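Local coordinates for galactose mutarotase related enzyme (Lactobacillus casei, PDB 3Q1N), which probably binds carbohydrate and may act as an isomerase of the aldose 1-epimerase (galactose mutarotase) type, at residues Q22-K27 with Y31-T36; V113-T118 with L122-T127; P144-G149 with H227-D232. All blocks are in the same frame, centred on the assembly; numbering follows the deposited sequence. Where two conformers were deposited one is given.

Contact 1: Q22-K27 with Y31-T36. With EDO (1,2-ethanediol), chain I.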
loop_
_atom_site.group_PDB
_atom_site.type_symbol
_atom_site.label_atom_id
_atom_site.label_comp_id
_atom_site.label_asym_id
_atom_site.label_seq_id
_atom_site.Cartn_x
_atom_site.Cartn_y
_atom_site.Cartn_z
ATOM N N GLN A 22 12.403 -3.180 1.097
ATOM C CA GLN A 22 13.228 -2.198 0.378
ATOM C C GLN A 22 13.822 -2.733 -0.914
ATOM O O GLN A 22 14.213 -1.945 -1.772
ATOM C CB GLN A 22 14.332 -1.673 1.297
ATOM C CG GLN A 22 13.724 -0.906 2.508
ATOM C CD GLN A 22 14.743 -0.175 3.307
ATOM O OE1 GLN A 22 15.855 -0.645 3.464
ATOM N NE2 GLN A 22 14.345 0.945 3.896
ATOM N N SER A 23 13.891 -4.045 -1.046
ATOM C CA SER A 23 14.501 -4.682 -2.206
ATOM C C SER A 23 13.881 -6.054 -2.447
ATOM O O SER A 23 13.551 -6.786 -1.493
ATOM C CB SER A 23 16.024 -4.805 -2.013
ATOM O OG SER A 23 16.630 -5.586 -3.036
ATOM N N LEU A 24 13.734 -6.400 -3.718
ATOM C CA LEU A 24 13.169 -7.673 -4.127
ATOM C C LEU A 24 13.746 -8.005 -5.491
ATOM O O LEU A 24 13.521 -7.298 -6.476
ATOM C CB LEU A 24 11.642 -7.537 -4.163
ATOM C CG LEU A 24 10.722 -8.736 -4.288
ATOM C CD1 LEU A 24 10.988 -9.738 -3.130
ATOM C CD2 LEU A 24 9.298 -8.282 -4.278
ATOM N N VAL A 25 14.546 -9.049 -5.531
ATOM C CA VAL A 25 15.457 -9.265 -6.628
ATOM C C VAL A 25 15.234 -10.631 -7.222
ATOM O O VAL A 25 15.114 -11.615 -6.487
ATOM C CB VAL A 25 16.942 -9.136 -6.157
ATOM C CG1 VAL A 25 17.965 -9.663 -7.209
ATOM C CG2 VAL A 25 17.259 -7.709 -5.787
ATOM N N ASN A 26 15.130 -10.653 -8.548
ATOM C CA ASN A 26 15.168 -11.892 -9.320
ATOM C C ASN A 26 16.617 -12.322 -9.490
ATOM O O ASN A 26 17.399 -11.642 -10.194
ATOM C CB ASN A 26 14.519 -11.661 -10.682
ATOM C CG ASN A 26 14.302 -12.953 -11.450
ATOM O OD1 ASN A 26 13.596 -13.860 -10.976
ATOM N ND2 ASN A 26 14.869 -13.026 -12.658
ATOM N N LYS A 27 17.019 -13.425 -8.832
ATOM C CA LYS A 27 18.430 -13.841 -8.835
ATOM C C LYS A 27 18.938 -14.248 -10.212
ATOM O O LYS A 27 20.088 -14.051 -10.500
ATOM C CB LYS A 27 18.667 -15.019 -7.865
ATOM C CG LYS A 27 18.535 -14.655 -6.380
ATOM C CD LYS A 27 18.915 -15.843 -5.497
ATOM C CE LYS A 27 18.910 -15.487 -4.043
ATOM N NZ LYS A 27 19.255 -16.766 -3.297
ATOM N N TYR A 31 17.658 -8.712 -11.470
ATOM C CA TYR A 31 16.670 -7.635 -11.673
ATOM C C TYR A 31 16.009 -7.197 -10.364
ATOM O O TYR A 31 15.493 -8.034 -9.619
ATOM C CB TYR A 31 15.610 -8.062 -12.675
ATOM C CG TYR A 31 14.518 -7.033 -12.848
ATOM C CD1 TYR A 31 14.711 -5.944 -13.658
ATOM C CD2 TYR A 31 13.299 -7.168 -12.225
ATOM C CE1 TYR A 31 13.733 -4.979 -13.827
ATOM C CE2 TYR A 31 12.303 -6.242 -12.410
ATOM C CZ TYR A 31 12.528 -5.127 -13.196
ATOM O OH TYR A 31 11.561 -4.166 -13.377
ATOM N N GLU A 32 15.982 -5.884 -10.133
ATOM C CA GLU A 32 15.326 -5.287 -8.977
ATOM C C GLU A 32 13.892 -4.841 -9.296
ATOM O O GLU A 32 13.688 -3.936 -10.128
ATOM C CB GLU A 32 16.148 -4.098 -8.492
ATOM C CG GLU A 32 15.578 -3.298 -7.333
ATOM C CD GLU A 32 15.364 -4.125 -6.067
ATOM O OE1 GLU A 32 16.388 -4.526 -5.488
ATOM O OE2 GLU A 32 14.215 -4.411 -5.695
ATOM N N TYR A 33 12.924 -5.465 -8.622
ATOM C CA TYR A 33 11.515 -5.155 -8.850
ATOM C C TYR A 33 11.079 -3.875 -8.164
ATOM O O TYR A 33 10.182 -3.195 -8.651
ATOM C CB TYR A 33 10.614 -6.266 -8.315
ATOM C CG TYR A 33 10.672 -7.561 -9.094
ATOM C CD1 TYR A 33 9.869 -7.773 -10.201
ATOM C CD2 TYR A 33 11.479 -8.575 -8.692
ATOM C CE1 TYR A 33 9.886 -8.978 -10.901
ATOM C CE2 TYR A 33 11.534 -9.770 -9.387
ATOM C CZ TYR A 33 10.734 -9.982 -10.469
ATOM O OH TYR A 33 10.824 -11.199 -11.116
ATOM N N VAL A 34 11.679 -3.585 -7.019
ATOM C CA VAL A 34 11.270 -2.493 -6.107
ATOM C C VAL A 34 12.142 -1.237 -6.239
ATOM O O VAL A 34 13.369 -1.316 -6.343
ATOM C CB VAL A 34 11.210 -2.979 -4.656
ATOM C CG1 VAL A 34 10.900 -1.822 -3.670
ATOM C CG2 VAL A 34 10.116 -4.080 -4.497
ATOM N N TRP A 35 11.485 -0.087 -6.301
ATOM C CA TRP A 35 12.139 1.218 -6.378
ATOM C C TRP A 35 13.243 1.335 -5.323
ATOM O O TRP A 35 13.068 0.963 -4.165
ATOM C CB TRP A 35 11.103 2.333 -6.194
ATOM C CG TRP A 35 11.656 3.712 -6.185
ATOM C CD1 TRP A 35 11.562 4.638 -5.168
ATOM C CD2 TRP A 35 12.400 4.341 -7.230
ATOM N NE1 TRP A 35 12.181 5.795 -5.535
ATOM C CE2 TRP A 35 12.724 5.639 -6.790
ATOM C CE3 TRP A 35 12.815 3.935 -8.485
ATOM C CZ2 TRP A 35 13.430 6.539 -7.585
ATOM C CZ3 TRP A 35 13.529 4.833 -9.282
ATOM C CH2 TRP A 35 13.827 6.114 -8.824
ATOM N N THR A 36 14.388 1.844 -5.781
ATOM C CA THR A 36 15.601 1.970 -4.974
ATOM C C THR A 36 15.636 3.172 -4.036
ATOM O O THR A 36 16.584 3.313 -3.284
ATOM C CB THR A 36 16.817 2.090 -5.869
ATOM O OG1 THR A 36 16.584 3.182 -6.766
ATOM C CG2 THR A 36 17.054 0.800 -6.649
HETATM C C1 EDO I . 8.007 -4.586 -11.931
HETATM O O1 EDO I . 9.080 -5.236 -12.614
HETATM C C2 EDO I . 6.861 -4.309 -12.892
HETATM O O2 EDO I . 7.300 -3.434 -13.942
HETATM O O HOH W 1 15.201 -1.463 -4.218
#

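Contact 2: V113-T118 with L122-T127. With EDO (1,2-ethanediol), chain T.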
loop_
_atom_site.group_PDB
_atom_site.type_symbol
_atom_site.label_atom_id
_atom_site.label_comp_id
_atom_site.label_asym_id
_atom_site.label_seq_id
_atom_site.Cartn_x
_atom_site.Cartn_y
_atom_site.Cartn_z
ATOM N N VAL A 113 3.483 -8.578 10.774
ATOM C CA VAL A 113 3.645 -8.785 9.344
ATOM C C VAL A 113 4.628 -9.943 9.116
ATOM O O VAL A 113 5.749 -9.892 9.629
ATOM C CB VAL A 113 4.196 -7.470 8.699
ATOM C CG1 VAL A 113 4.187 -7.536 7.176
ATOM C CG2 VAL A 113 3.426 -6.240 9.233
ATOM N N THR A 114 4.238 -10.957 8.342
ATOM C CA THR A 114 5.095 -12.076 8.034
ATOM C C THR A 114 5.360 -12.075 6.540
ATOM O O THR A 114 4.409 -11.973 5.760
ATOM C CB THR A 114 4.482 -13.422 8.502
ATOM O OG1 THR A 114 4.424 -13.419 9.935
ATOM C CG2 THR A 114 5.349 -14.628 8.017
ATOM N N TYR A 115 6.655 -12.101 6.179
ATOM C CA TYR A 115 7.080 -12.134 4.783
ATOM C C TYR A 115 7.586 -13.527 4.487
ATOM O O TYR A 115 8.339 -14.069 5.279
ATOM C CB TYR A 115 8.193 -11.144 4.521
ATOM C CG TYR A 115 7.810 -9.693 4.699
ATOM C CD1 TYR A 115 7.220 -8.992 3.660
ATOM C CD2 TYR A 115 8.047 -9.039 5.897
ATOM C CE1 TYR A 115 6.897 -7.655 3.790
ATOM C CE2 TYR A 115 7.686 -7.692 6.047
ATOM C CZ TYR A 115 7.110 -7.028 4.987
ATOM O OH TYR A 115 6.728 -5.706 5.088
HETATM N N MSE A 116 7.224 -14.084 3.335
HETATM C CA MSE A 116 7.779 -15.357 2.926
HETATM C C MSE A 116 7.957 -15.397 1.407
HETATM O O MSE A 116 7.028 -15.062 0.653
HETATM C CB MSE A 116 6.863 -16.499 3.391
HETATM C CG MSE A 116 7.469 -17.862 3.151
HETATM SE SE MSE A 116 6.272 -19.311 3.600
HETATM C CE MSE A 116 4.588 -18.458 3.978
ATOM N N LEU A 117 9.162 -15.783 0.978
ATOM C CA LEU A 117 9.446 -16.006 -0.434
ATOM C C LEU A 117 9.120 -17.454 -0.793
ATOM O O LEU A 117 9.387 -18.391 -0.010
ATOM C CB LEU A 117 10.901 -15.727 -0.779
ATOM C CG LEU A 117 11.297 -14.261 -0.774
ATOM C CD1 LEU A 117 12.843 -14.118 -0.761
ATOM C CD2 LEU A 117 10.532 -13.464 -1.941
ATOM N N THR A 118 8.499 -17.603 -1.953
ATOM C CA THR A 118 8.097 -18.890 -2.534
ATOM C C THR A 118 8.541 -18.922 -3.977
ATOM O O THR A 118 9.089 -17.943 -4.506
ATOM C CB THR A 118 6.533 -19.047 -2.526
ATOM O OG1 THR A 118 5.959 -18.105 -3.450
ATOM C CG2 THR A 118 5.968 -18.866 -1.097
ATOM N N LEU A 122 6.560 -13.190 -3.424
ATOM C CA LEU A 122 6.616 -12.791 -2.021
ATOM C C LEU A 122 5.215 -12.808 -1.456
ATOM O O LEU A 122 4.338 -12.121 -1.999
ATOM C CB LEU A 122 7.145 -11.364 -1.895
ATOM C CG LEU A 122 7.221 -10.782 -0.485
ATOM C CD1 LEU A 122 8.326 -11.494 0.340
ATOM C CD2 LEU A 122 7.401 -9.256 -0.559
ATOM N N SER A 123 4.983 -13.602 -0.422
ATOM C CA SER A 123 3.692 -13.614 0.295
ATOM C C SER A 123 3.855 -12.682 1.517
ATOM O O SER A 123 4.938 -12.628 2.104
ATOM C CB SER A 123 3.375 -15.047 0.730
ATOM O OG SER A 123 3.231 -15.935 -0.383
ATOM N N VAL A 124 2.821 -11.934 1.861
ATOM C CA VAL A 124 2.843 -11.049 3.009
ATOM C C VAL A 124 1.512 -11.282 3.735
ATOM O O VAL A 124 0.448 -11.235 3.105
ATOM C CB VAL A 124 2.949 -9.569 2.622
ATOM C CG1 VAL A 124 3.236 -8.719 3.853
ATOM C CG2 VAL A 124 4.043 -9.323 1.533
ATOM N N HIS A 125 1.580 -11.554 5.038
ATOM C CA HIS A 125 0.388 -11.745 5.856
ATOM C C HIS A 125 0.416 -10.690 6.966
ATOM O O HIS A 125 1.448 -10.522 7.634
ATOM C CB HIS A 125 0.350 -13.177 6.454
ATOM C CG HIS A 125 -0.027 -14.255 5.469
ATOM N ND1 HIS A 125 0.851 -14.755 4.525
ATOM C CD2 HIS A 125 -1.188 -14.940 5.294
ATOM C CE1 HIS A 125 0.237 -15.665 3.788
ATOM N NE2 HIS A 125 -0.990 -15.823 4.256
ATOM N N TYR A 126 -0.685 -9.965 7.132
ATOM C CA TYR A 126 -0.816 -8.929 8.168
ATOM C C TYR A 126 -1.809 -9.380 9.218
ATOM O O TYR A 126 -2.830 -9.980 8.847
ATOM C CB TYR A 126 -1.344 -7.647 7.583
ATOM C CG TYR A 126 -0.522 -7.084 6.472
ATOM C CD1 TYR A 126 -0.763 -7.491 5.146
ATOM C CD2 TYR A 126 0.517 -6.199 6.728
ATOM C CE1 TYR A 126 -0.010 -7.004 4.103
ATOM C CE2 TYR A 126 1.283 -5.678 5.661
ATOM C CZ TYR A 126 1.021 -6.103 4.378
ATOM O OH TYR A 126 1.771 -5.597 3.339
ATOM N N THR A 127 -1.537 -9.078 10.493
ATOM C CA THR A 127 -2.530 -9.259 11.551
ATOM C C THR A 127 -2.525 -8.001 12.393
ATOM O O THR A 127 -1.466 -7.618 12.927
ATOM C CB THR A 127 -2.211 -10.451 12.489
ATOM O OG1 THR A 127 -2.089 -11.678 11.719
ATOM C CG2 THR A 127 -3.302 -10.615 13.526
HETATM C C1 EDO T . 2.362 -11.850 11.056
HETATM O O1 EDO T . 2.424 -13.084 11.703
HETATM C C2 EDO T . 0.910 -11.514 10.723
HETATM O O2 EDO T . 0.196 -12.482 10.013
HETATM O O HOH W 2 3.577 -14.538 4.438
HETATM O O HOH W 3 4.312 -4.863 3.952
HETATM O O HOH W 4 4.178 -16.238 -2.833
#

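Contact 3: P144-G149 with H227-D232. With EDO (1,2-ethanediol), chain I.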
loop_
_atom_site.group_PDB
_atom_site.type_symbol
_atom_site.label_atom_id
_atom_site.label_comp_id
_atom_site.label_asym_id
_atom_site.label_seq_id
_atom_site.Cartn_x
_atom_site.Cartn_y
_atom_site.Cartn_z
ATOM N N PRO A 144 3.966 -0.226 -2.221
ATOM C CA PRO A 144 5.199 -0.549 -2.962
ATOM C C PRO A 144 5.288 0.217 -4.266
ATOM O O PRO A 144 4.314 0.288 -4.996
ATOM C CB PRO A 144 5.040 -2.036 -3.248
ATOM C CG PRO A 144 3.585 -2.282 -3.239
ATOM C CD PRO A 144 3.090 -1.404 -2.133
ATOM N N ALA A 145 6.464 0.725 -4.567
ATOM C CA ALA A 145 6.757 1.349 -5.860
ATOM C C ALA A 145 7.599 0.344 -6.651
ATOM O O ALA A 145 8.590 -0.181 -6.160
ATOM C CB ALA A 145 7.539 2.607 -5.662
ATOM N N PHE A 146 7.161 0.070 -7.864
ATOM C CA PHE A 146 7.783 -0.887 -8.760
ATOM C C PHE A 146 8.500 -0.208 -9.898
ATOM O O PHE A 146 7.960 0.701 -10.546
ATOM C CB PHE A 146 6.726 -1.804 -9.349
ATOM C CG PHE A 146 6.057 -2.669 -8.312
ATOM C CD1 PHE A 146 6.760 -3.709 -7.714
ATOM C CD2 PHE A 146 4.781 -2.383 -7.875
ATOM C CE1 PHE A 146 6.172 -4.507 -6.746
ATOM C CE2 PHE A 146 4.186 -3.163 -6.883
ATOM C CZ PHE A 146 4.870 -4.217 -6.319
ATOM N N ASN A 147 9.712 -0.658 -10.151
ATOM C CA ASN A 147 10.478 -0.130 -11.305
ATOM C C ASN A 147 9.733 -0.436 -12.618
ATOM O O ASN A 147 9.159 -1.535 -12.767
ATOM C CB ASN A 147 11.862 -0.733 -11.336
ATOM C CG ASN A 147 12.681 -0.312 -10.147
ATOM O OD1 ASN A 147 12.842 0.883 -9.913
ATOM N ND2 ASN A 147 13.156 -1.280 -9.356
ATOM N N VAL A 148 9.744 0.550 -13.536
ATOM C CA VAL A 148 9.197 0.413 -14.897
ATOM C C VAL A 148 10.111 1.050 -15.929
ATOM O O VAL A 148 10.863 1.956 -15.619
ATOM C CB VAL A 148 7.761 1.022 -15.031
ATOM C CG1 VAL A 148 6.783 0.300 -14.076
ATOM C CG2 VAL A 148 7.769 2.540 -14.768
ATOM N N GLY A 149 10.058 0.523 -17.154
ATOM C CA GLY A 149 10.782 1.101 -18.251
ATOM C C GLY A 149 10.111 2.345 -18.801
ATOM O O GLY A 149 8.893 2.475 -18.826
ATOM N N HIS A 227 9.995 -8.323 -17.334
ATOM C CA HIS A 227 9.503 -8.553 -16.007
ATOM C C HIS A 227 8.143 -7.831 -15.840
ATOM O O HIS A 227 7.879 -6.729 -16.381
ATOM C CB HIS A 227 10.527 -8.112 -14.937
ATOM C CG HIS A 227 11.762 -8.965 -14.912
ATOM N ND1 HIS A 227 11.751 -10.266 -14.452
ATOM C CD2 HIS A 227 13.032 -8.721 -15.327
ATOM C CE1 HIS A 227 12.960 -10.783 -14.586
ATOM N NE2 HIS A 227 13.756 -9.866 -15.112
ATOM N N SER A 228 7.245 -8.514 -15.195
ATOM C CA SER A 228 5.993 -7.931 -14.759
ATOM C C SER A 228 5.765 -8.492 -13.377
ATOM O O SER A 228 6.481 -9.401 -12.937
ATOM C CB SER A 228 4.857 -8.336 -15.683
ATOM O OG SER A 228 4.691 -9.737 -15.763
ATOM N N ILE A 229 4.804 -7.900 -12.667
ATOM C CA ILE A 229 4.326 -8.424 -11.388
ATOM C C ILE A 229 2.816 -8.480 -11.387
ATOM O O ILE A 229 2.176 -7.754 -12.129
ATOM C CB ILE A 229 4.760 -7.558 -10.198
ATOM C CG1 ILE A 229 4.187 -6.122 -10.292
ATOM C CG2 ILE A 229 6.302 -7.551 -10.138
ATOM C CD1 ILE A 229 2.999 -5.839 -9.419
ATOM N N THR A 230 2.295 -9.396 -10.583
ATOM C CA THR A 230 0.866 -9.525 -10.355
ATOM C C THR A 230 0.625 -9.510 -8.841
ATOM O O THR A 230 1.281 -10.254 -8.089
ATOM C CB THR A 230 0.314 -10.814 -10.957
ATOM O OG1 THR A 230 0.510 -10.769 -12.371
ATOM C CG2 THR A 230 -1.215 -10.982 -10.646
ATOM N N LEU A 231 -0.289 -8.659 -8.408
ATOM C CA LEU A 231 -0.722 -8.570 -7.014
ATOM C C LEU A 231 -1.974 -9.398 -6.800
ATOM O O LEU A 231 -2.949 -9.274 -7.534
ATOM C CB LEU A 231 -0.976 -7.125 -6.595
ATOM C CG LEU A 231 0.196 -6.153 -6.637
ATOM C CD1 LEU A 231 -0.173 -4.780 -6.067
ATOM C CD2 LEU A 231 1.464 -6.663 -5.933
ATOM N N ASP A 232 -1.908 -10.339 -5.861
ATOM C CA ASP A 232 -3.057 -11.137 -5.455
ATOM C C ASP A 232 -3.632 -10.426 -4.228
ATOM O O ASP A 232 -3.023 -10.414 -3.182
ATOM C CB ASP A 232 -2.632 -12.572 -5.107
ATOM C CG ASP A 232 -1.983 -13.305 -6.305
ATOM O OD1 ASP A 232 -1.967 -12.775 -7.434
ATOM O OD2 ASP A 232 -1.451 -14.397 -6.100
HETATM C C1 EDO I . 8.007 -4.586 -11.931
HETATM O O1 EDO I . 9.080 -5.236 -12.614
HETATM C C2 EDO I . 6.861 -4.309 -12.892
HETATM O O2 EDO I . 7.300 -3.434 -13.942
#

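Contact 1: Q22-K27 with Y31-T36
V25 and E32 face each other as an antiparallel non-hydrogen-bonded pair, N26 and Y31 form the hydrogen-bonded pair beside it, and the two segments run 159° apart. N26 N donates to Y31 O at 2.9 Å; the return bond from Y31 N to N26 O is weak. One further bond, Y33 N to L24 O at 2.9 Å, carries the ladder past E32. Beyond it the E32 side chain takes over. A bend at its second torsion (chi2 60°) folds the carboxylate back over S23 and L24. OE1 of E32 accepts from S23 OG at 2.7 Å, and OE2 accepts from L24 N at 2.8 Å. Both oxygens use their syn lone pairs, so the carboxylate grips the strand like a fork. OE2 of E32 also takes V34 N on its anti lone pair at 3.0 Å. Three bonds thus fix the rotation of this group where the backbones part. V25 shares its face of the sheet, with CG2 lying against E32 OE1. A water sits close to both Q22 O and V34 O. L24 and V34 add an apolar contact: L24 CB meets V34 CG2 at 3.8 Å. N26 CB comes obliquely to the Y33 ring, 3.8 Å from its CE2. One face of that ring carries Y31 CD2, over its centre. Y31 OH is hydrogen-bonded to O1 of an ethanediol at 2.8 Å. The hairpin ends a four-stranded antiparallel sheet, with strand 31-32 outermost. On its other side strand 20-26 pairs with strand 10-15, where Q22 and S23 both face G13 in a classic beta bulge. L24 and Y33 pack on L293 of strand 284-293, and E32 O is bonded to N147 of strand 136-147.

Contact 2: V113-T118 with L122-T127
V113, Y115 and L117 meet L122, V124 and Y126 across a regular antiparallel beta hairpin, inside the large sheet of the fold. The strand axes approach to 4.7 Å. Paired bonds join T114 with H125 and selenomethionine M116 with S123; the shortest is S123 N to M116 O at 2.7 Å. The buried face is apolar. V124 stands between two partners on the opposite strand. Its CG1, anti to the backbone N (chi1 -169°), lies 3.7 Å from V113 CG1 and 3.8 Å from Y115 CE1. V113 CG1 also meets Y126 CE2 at 3.8 Å, side by side and pointing the same way. At the turn end, L117 CD2 touches L122 CD1 at 3.7 Å. The two tyrosines reach past the aliphatic layer. One water lies 2.8 Å from Y115 OH and 2.7 Å from Y126 OH and joins them; Y115 OH is bonded to A19 O as well. The other face is more polar. There a water links T114 O with H125 ND1, in the plane of the imidazole ring. Strand 90-96 pairs with the first strand and strand 284-293 with the second, so both hairpin strands are interior to the sheet. Such alternation of an apolar and a polar face is typical of a sheet in a beta sandwich, the architecture of the galactose mutarotase family.

Contact 3: P144-G149 with H227-D232
The F146 ring carries the CD1 methyl of I229 over one face, 4.0 Å from the ring centroid and 18° off the ring normal. This is a CH-pi contact. The methyl is displaced toward the rim and comes closest to F146 CE2, at 3.9 Å. L231 CD2 approaches the same ring obliquely, 4.2 Å from F146 CZ. C1 of a bound ethanediol also lies obliquely to it, on the CB side. The backbones stay well apart, with F146 CA and I229 CA 8.7 Å from each other. The side chains alone span the distance. I229 puts CG1 in the crowded position between its backbone N and carbonyl carbon (chi1 62°). Its chi2 of 102° is far from a staggered value, so the methyl reaches the ring probably at some torsional cost. With an alanine in place of I229, the ring face of F146 would probably lose its methyl partner and the ring would be freer to tilt. The ethanediol, probably from the crystallisation liquor, sits between the two segments. Its O2 donates to N147 O at 2.9 Å. Its carbons rest on aliphatic groups, with C1 3.9 Å from I229 CG2. F146 belongs to strand 136-147 and I229 to strand 229-232, which are members of different sheets. L220 also touches F146, I229 packs on L293, and L231 reaches V254 and P256. The direct contact between the segments is therefore wholly apolar. It rests on dispersion and on the burial of three side chains, joining the facing layers of the fold without hydrogen bonds or salt bridges between the segments.

From the N terminus, contact 1 closes a short turn between strands 20-26 and 31-32. Contact 2 then closes another tight turn, between strands 109-118 and 121-130. Contact 3 comes last and spans 77 residues. The three follow in series; none nests in or crosses another. Contacts 1 and 2 meet where L24 packs on L117 and L122, which sets the small N-terminal sheet against the large one. Contacts 1 and 3 are tied more closely, by the backbones of W35 and A145, by the ring stack of Y31 on H227 and by a shared ethanediol. Contacts 2 and 3 do not touch, but strands 121-130 and 229-232 both flank strand 284-293 in the large sheet.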